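Local coordinates for sensory box/GGDEF family protein (Caulobacter crescentus, PDB 4YME), which probably takes part in cyclic di-GMP signalling, this chain being the GGDEF (diguanylate cyclase-type) domain of a larger membrane protein that also carries PAS and EAL domains, at residues G6-L11 with E62-L67; A77-L80 with E84-V87. All coordinates share one frame; numbering follows the deposited sequence.

Interaction 1. Residues G6-L11 with E62-L67; sequences GLTGLL and ETARRL
T8 and L10 converge on the methyl of A64, on helix 53-70. The T8 CB to A64 CB separation is 3.5 Å, tighter than usual van der Waals contact, and T8 CG2 flanks the same methyl at 3.8 Å. T8 keeps its hydroxyl off this apolar spot: with chi1 at 65°, OG1 lies between the backbone N and the carbonyl carbon and accepts from L10 N (3.2 Å, N-H...O 163°), an ST turn, while also bonding to D5. L10 CG, anti to its carbonyl carbon (chi1 -62°), lies 3.8 Å from A64 CB. Its CD1 rests 3.7 Å from A64 CB and then reaches L67 CD1 at 4.2 Å, so one methyl bridges two side chains a helical turn apart. An alanine in place of L10 would probably leave the methyls of A64 and L67 without this partner and open a gap over the helix. Residues D5 to T8 match the DxLT motif that precedes many GGDEF domains. Within the fold, the loop runs into helix 13-30 and pairs through L11 with strand 76-81, while L10, T63 and L67 all touch F85 of strand 84-91, placing loop, helix 53-70 and sheet together.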
loop_
_atom_site.group_PDB
_atom_site.type_symbol
_atom_site.label_atom_id
_atom_site.label_comp_id
_atom_site.label_asym_id
_atom_site.label_seq_id
_atom_site.Cartn_x
_atom_site.Cartn_y
_atom_site.Cartn_z
ATOM N N GLY A 6 -11.268 -9.679 -3.929
ATOM C CA GLY A 6 -11.540 -10.544 -5.106
ATOM C C GLY A 6 -10.787 -10.121 -6.347
ATOM O O GLY A 6 -10.244 -10.951 -7.102
ATOM N N LEU A 7 -10.776 -8.809 -6.639
ATOM C CA LEU A 7 -10.186 -8.362 -7.861
ATOM C C LEU A 7 -8.715 -8.721 -7.934
ATOM O O LEU A 7 -8.288 -9.166 -8.957
ATOM C CB LEU A 7 -10.348 -6.845 -8.044
ATOM C CG LEU A 7 -9.918 -6.311 -9.378
ATOM C CD1 LEU A 7 -10.786 -6.748 -10.571
ATOM C CD2 LEU A 7 -9.772 -4.780 -9.266
ATOM N N THR A 8 -7.968 -8.566 -6.848
ATOM C CA THR A 8 -6.502 -8.637 -6.872
ATOM C C THR A 8 -5.869 -9.794 -6.072
ATOM O O THR A 8 -4.752 -10.186 -6.362
ATOM C CB THR A 8 -5.866 -7.343 -6.240
ATOM O OG1 THR A 8 -6.191 -7.257 -4.861
ATOM C CG2 THR A 8 -6.270 -6.085 -6.994
ATOM N N GLY A 9 -6.612 -10.405 -5.161
ATOM C CA GLY A 9 -6.031 -11.419 -4.309
ATOM C C GLY A 9 -5.194 -10.944 -3.136
ATOM O O GLY A 9 -4.675 -11.771 -2.352
ATOM N N LEU A 10 -5.048 -9.639 -2.999
ATOM C CA LEU A 10 -4.442 -9.078 -1.785
ATOM C C LEU A 10 -5.448 -9.197 -0.652
ATOM O O LEU A 10 -6.558 -9.667 -0.812
ATOM C CB LEU A 10 -4.138 -7.576 -1.986
ATOM C CG LEU A 10 -3.144 -7.290 -3.099
ATOM C CD1 LEU A 10 -2.899 -5.797 -3.253
ATOM C CD2 LEU A 10 -1.865 -8.013 -2.923
ATOM N N LEU A 11 -5.020 -8.824 0.558
ATOM C CA LEU A 11 -5.947 -8.745 1.637
ATOM C C LEU A 11 -7.005 -7.681 1.367
ATOM O O LEU A 11 -6.805 -6.769 0.560
ATOM C CB LEU A 11 -5.230 -8.442 2.970
ATOM C CG LEU A 11 -4.235 -9.469 3.457
ATOM C CD1 LEU A 11 -3.662 -8.996 4.797
ATOM C CD2 LEU A 11 -4.829 -10.850 3.575
ATOM N N GLU A 62 -2.191 -5.223 -11.934
ATOM C CA GLU A 62 -0.737 -5.187 -12.083
ATOM C C GLU A 62 -0.087 -4.611 -10.808
ATOM O O GLU A 62 0.961 -5.080 -10.406
ATOM C CB GLU A 62 -0.364 -4.364 -13.292
ATOM C CG GLU A 62 1.124 -4.201 -13.504
ATOM C CD GLU A 62 1.895 -5.424 -13.754
ATOM O OE1 GLU A 62 1.344 -6.528 -13.982
ATOM O OE2 GLU A 62 3.142 -5.407 -13.635
ATOM N N THR A 63 -0.703 -3.615 -10.182
ATOM C CA THR A 63 -0.175 -3.069 -8.912
ATOM C C THR A 63 -0.076 -4.196 -7.916
ATOM O O THR A 63 0.917 -4.332 -7.235
ATOM C CB THR A 63 -1.084 -1.955 -8.383
ATOM O OG1 THR A 63 -1.040 -0.851 -9.332
ATOM C CG2 THR A 63 -0.635 -1.427 -7.028
ATOM N N ALA A 64 -1.148 -4.991 -7.805
ATOM C CA ALA A 64 -1.163 -6.095 -6.864
ATOM C C ALA A 64 -0.112 -7.127 -7.164
ATOM O O ALA A 64 0.513 -7.645 -6.245
ATOM C CB ALA A 64 -2.506 -6.709 -6.842
ATOM N N ARG A 65 0.058 -7.458 -8.435
ATOM C CA ARG A 65 1.117 -8.395 -8.819
ATOM C C ARG A 65 2.501 -7.907 -8.387
ATOM O O ARG A 65 3.277 -8.669 -7.795
ATOM C CB ARG A 65 1.089 -8.651 -10.332
ATOM C CG ARG A 65 2.108 -9.690 -10.755
ATOM C CD ARG A 65 2.317 -9.695 -12.231
ATOM N NE ARG A 65 3.087 -8.522 -12.684
ATOM C CZ ARG A 65 4.406 -8.382 -12.545
ATOM N NH1 ARG A 65 5.152 -9.305 -11.952
ATOM N NH2 ARG A 65 4.987 -7.287 -12.984
ATOM N N ARG A 66 2.786 -6.615 -8.619
ATOM C CA ARG A 66 4.029 -6.000 -8.212
ATOM C C ARG A 66 4.184 -6.018 -6.691
ATOM O O ARG A 66 5.232 -6.394 -6.140
ATOM C CB ARG A 66 4.171 -4.591 -8.795
ATOM C CG ARG A 66 4.235 -4.609 -10.311
ATOM C CD ARG A 66 4.466 -3.202 -10.907
ATOM N NE ARG A 66 4.243 -3.176 -12.340
ATOM C CZ ARG A 66 4.252 -2.089 -13.085
ATOM N NH1 ARG A 66 4.598 -0.914 -12.561
ATOM N NH2 ARG A 66 3.969 -2.201 -14.381
ATOM N N LEU A 67 3.113 -5.699 -5.991
ATOM C CA LEU A 67 3.174 -5.721 -4.484
ATOM C C LEU A 67 3.400 -7.149 -3.975
ATOM O O LEU A 67 4.230 -7.318 -3.054
ATOM C CB LEU A 67 1.912 -5.121 -3.867
ATOM C CG LEU A 67 1.722 -3.596 -4.109
ATOM C CD1 LEU A 67 0.379 -3.167 -3.497
ATOM C CD2 LEU A 67 2.906 -2.794 -3.560
#

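Interaction 2. Residues A77-L80 with E84-V87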
loop_
_atom_site.group_PDB
_atom_site.type_symbol
_atom_site.label_atom_id
_atom_site.label_comp_id
_atom_site.label_asym_id
_atom_site.label_seq_id
_atom_site.Cartn_x
_atom_site.Cartn_y
_atom_site.Cartn_z
ATOM N N ALA A 77 0.108 -6.967 2.296
ATOM C CA ALA A 77 -0.495 -5.945 1.427
ATOM C C ALA A 77 -1.967 -6.184 1.270
ATOM O O ALA A 77 -2.436 -7.328 1.240
ATOM C CB ALA A 77 0.172 -5.903 0.125
ATOM N N ALA A 78 -2.696 -5.093 1.109
ATOM C CA ALA A 78 -4.149 -5.050 0.987
ATOM C C ALA A 78 -4.582 -4.043 -0.071
ATOM O O ALA A 78 -3.823 -3.096 -0.328
ATOM C CB ALA A 78 -4.800 -4.653 2.273
ATOM N N ARG A 79 -5.739 -4.237 -0.676
ATOM C CA ARG A 79 -6.375 -3.175 -1.458
ATOM C C ARG A 79 -7.641 -2.802 -0.692
ATOM O O ARG A 79 -8.426 -3.675 -0.320
ATOM C CB ARG A 79 -6.734 -3.640 -2.869
ATOM C CG ARG A 79 -7.308 -2.491 -3.722
ATOM C CD ARG A 79 -7.612 -2.866 -5.163
ATOM N NE ARG A 79 -8.788 -3.662 -5.219
ATOM C CZ ARG A 79 -10.022 -3.220 -5.503
ATOM N NH1 ARG A 79 -10.311 -1.938 -5.785
ATOM N NH2 ARG A 79 -11.006 -4.075 -5.503
ATOM N N LEU A 80 -7.821 -1.518 -0.399
ATOM C CA LEU A 80 -9.044 -1.135 0.362
ATOM C C LEU A 80 -10.290 -1.093 -0.499
ATOM O O LEU A 80 -11.381 -1.514 -0.056
ATOM C CB LEU A 80 -8.819 0.166 1.122
ATOM C CG LEU A 80 -7.619 0.097 2.082
ATOM C CD1 LEU A 80 -7.310 1.448 2.785
ATOM C CD2 LEU A 80 -7.922 -0.996 3.105
ATOM N N GLU A 84 -6.614 2.503 -3.782
ATOM C CA GLU A 84 -5.983 2.692 -2.485
ATOM C C GLU A 84 -5.461 1.360 -1.950
ATOM O O GLU A 84 -6.245 0.431 -1.719
ATOM C CB GLU A 84 -7.014 3.211 -1.534
ATOM C CG GLU A 84 -7.394 4.659 -1.761
ATOM C CD GLU A 84 -8.010 5.129 -0.485
ATOM O OE1 GLU A 84 -7.246 5.365 0.483
ATOM O OE2 GLU A 84 -9.249 5.100 -0.439
ATOM N N PHE A 85 -4.164 1.276 -1.795
ATOM C CA PHE A 85 -3.498 0.071 -1.305
ATOM C C PHE A 85 -2.810 0.376 0.007
ATOM O O PHE A 85 -2.505 1.552 0.325
ATOM C CB PHE A 85 -2.492 -0.396 -2.304
ATOM C CG PHE A 85 -3.094 -0.845 -3.628
ATOM C CD1 PHE A 85 -3.393 0.039 -4.626
ATOM C CD2 PHE A 85 -3.290 -2.205 -3.867
ATOM C CE1 PHE A 85 -3.903 -0.403 -5.843
ATOM C CE2 PHE A 85 -3.803 -2.650 -5.071
ATOM C CZ PHE A 85 -4.129 -1.734 -6.082
ATOM N N ILE A 86 -2.572 -0.664 0.813
ATOM C CA ILE A 86 -1.851 -0.528 2.056
ATOM C C ILE A 86 -0.812 -1.618 2.123
ATOM O O ILE A 86 -1.097 -2.801 1.817
ATOM C CB ILE A 86 -2.771 -0.671 3.273
ATOM C CG1 ILE A 86 -3.831 0.390 3.293
ATOM C CG2 ILE A 86 -1.966 -0.750 4.582
ATOM C CD1 ILE A 86 -3.405 1.614 3.851
ATOM N N VAL A 87 0.390 -1.260 2.557
ATOM C CA VAL A 87 1.418 -2.239 2.885
ATOM C C VAL A 87 1.770 -2.073 4.333
ATOM O O VAL A 87 1.989 -0.955 4.825
ATOM C CB VAL A 87 2.682 -2.064 2.014
ATOM C CG1 VAL A 87 3.800 -2.910 2.546
ATOM C CG2 VAL A 87 2.363 -2.351 0.543
#
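A78 pairs with I86 across an antiparallel hairpin whose short strands run at 156° to each other. This is the hydrogen-bonded pair: A78 N gives to I86 O at 2.9 Å, and I86 N returns to A78 O at 3.0 Å. A third bond, L80 N to E84 O at 2.8 Å, holds the strands next to the turn. The flanking A77-V87 and R79-F85 pairs are non-hydrogen-bonded, and the A77 CA to I86 O distance of 3.2 Å marks a CA-H...O contact. Side chains alternate between faces. On the face of A77, R79, F85 and V87, R79 CG sits over the F85 ring, 4.0 Å from its centroid and 22° off the normal, a CH-pi contact; CG is anti to the backbone N (chi1 -176°), which lays CB, CG and CD along the ring. A bend at chi3, about the CG-CD bond, then turns NE to D5 in a salt bridge, and NH1 bonds to G82 O. L80 CD1 meets I86 CG1 at 3.7 Å, and both side chains touch L16 of helix 13-30. Thus backbone bonds set the register and apolar carbons make the side-chain contacts, while the guanidinium of R79 is held by D5 and G82 O, which ties the strand to the GGDEF turn; E84 and F85 are the last two letters of that family signature.

How the interactions relate
Both contacts are largely buried, but interaction 2 lies about 4 Å from the centre of the chain and interaction 1 about 10 Å, both measured to their centres. They differ in chemistry: between 6-11 and 62-67 the contact is made by aliphatic carbons, those of T8 included, whereas 77-80 and 84-87 are held by backbone bonds with side chains packed on each face. They are joined directly. L11 N lies 3.1 Å from A77 O and L11 O lies 3.0 Å from R79 N, two probable hydrogen bonds linking the loop to an edge strand of the sheet, 76-81, and T63 CG2 packs on F85 CE1. F85 and helix 53-70 therefore serve both, and D5 bonds to T8 as well as R79.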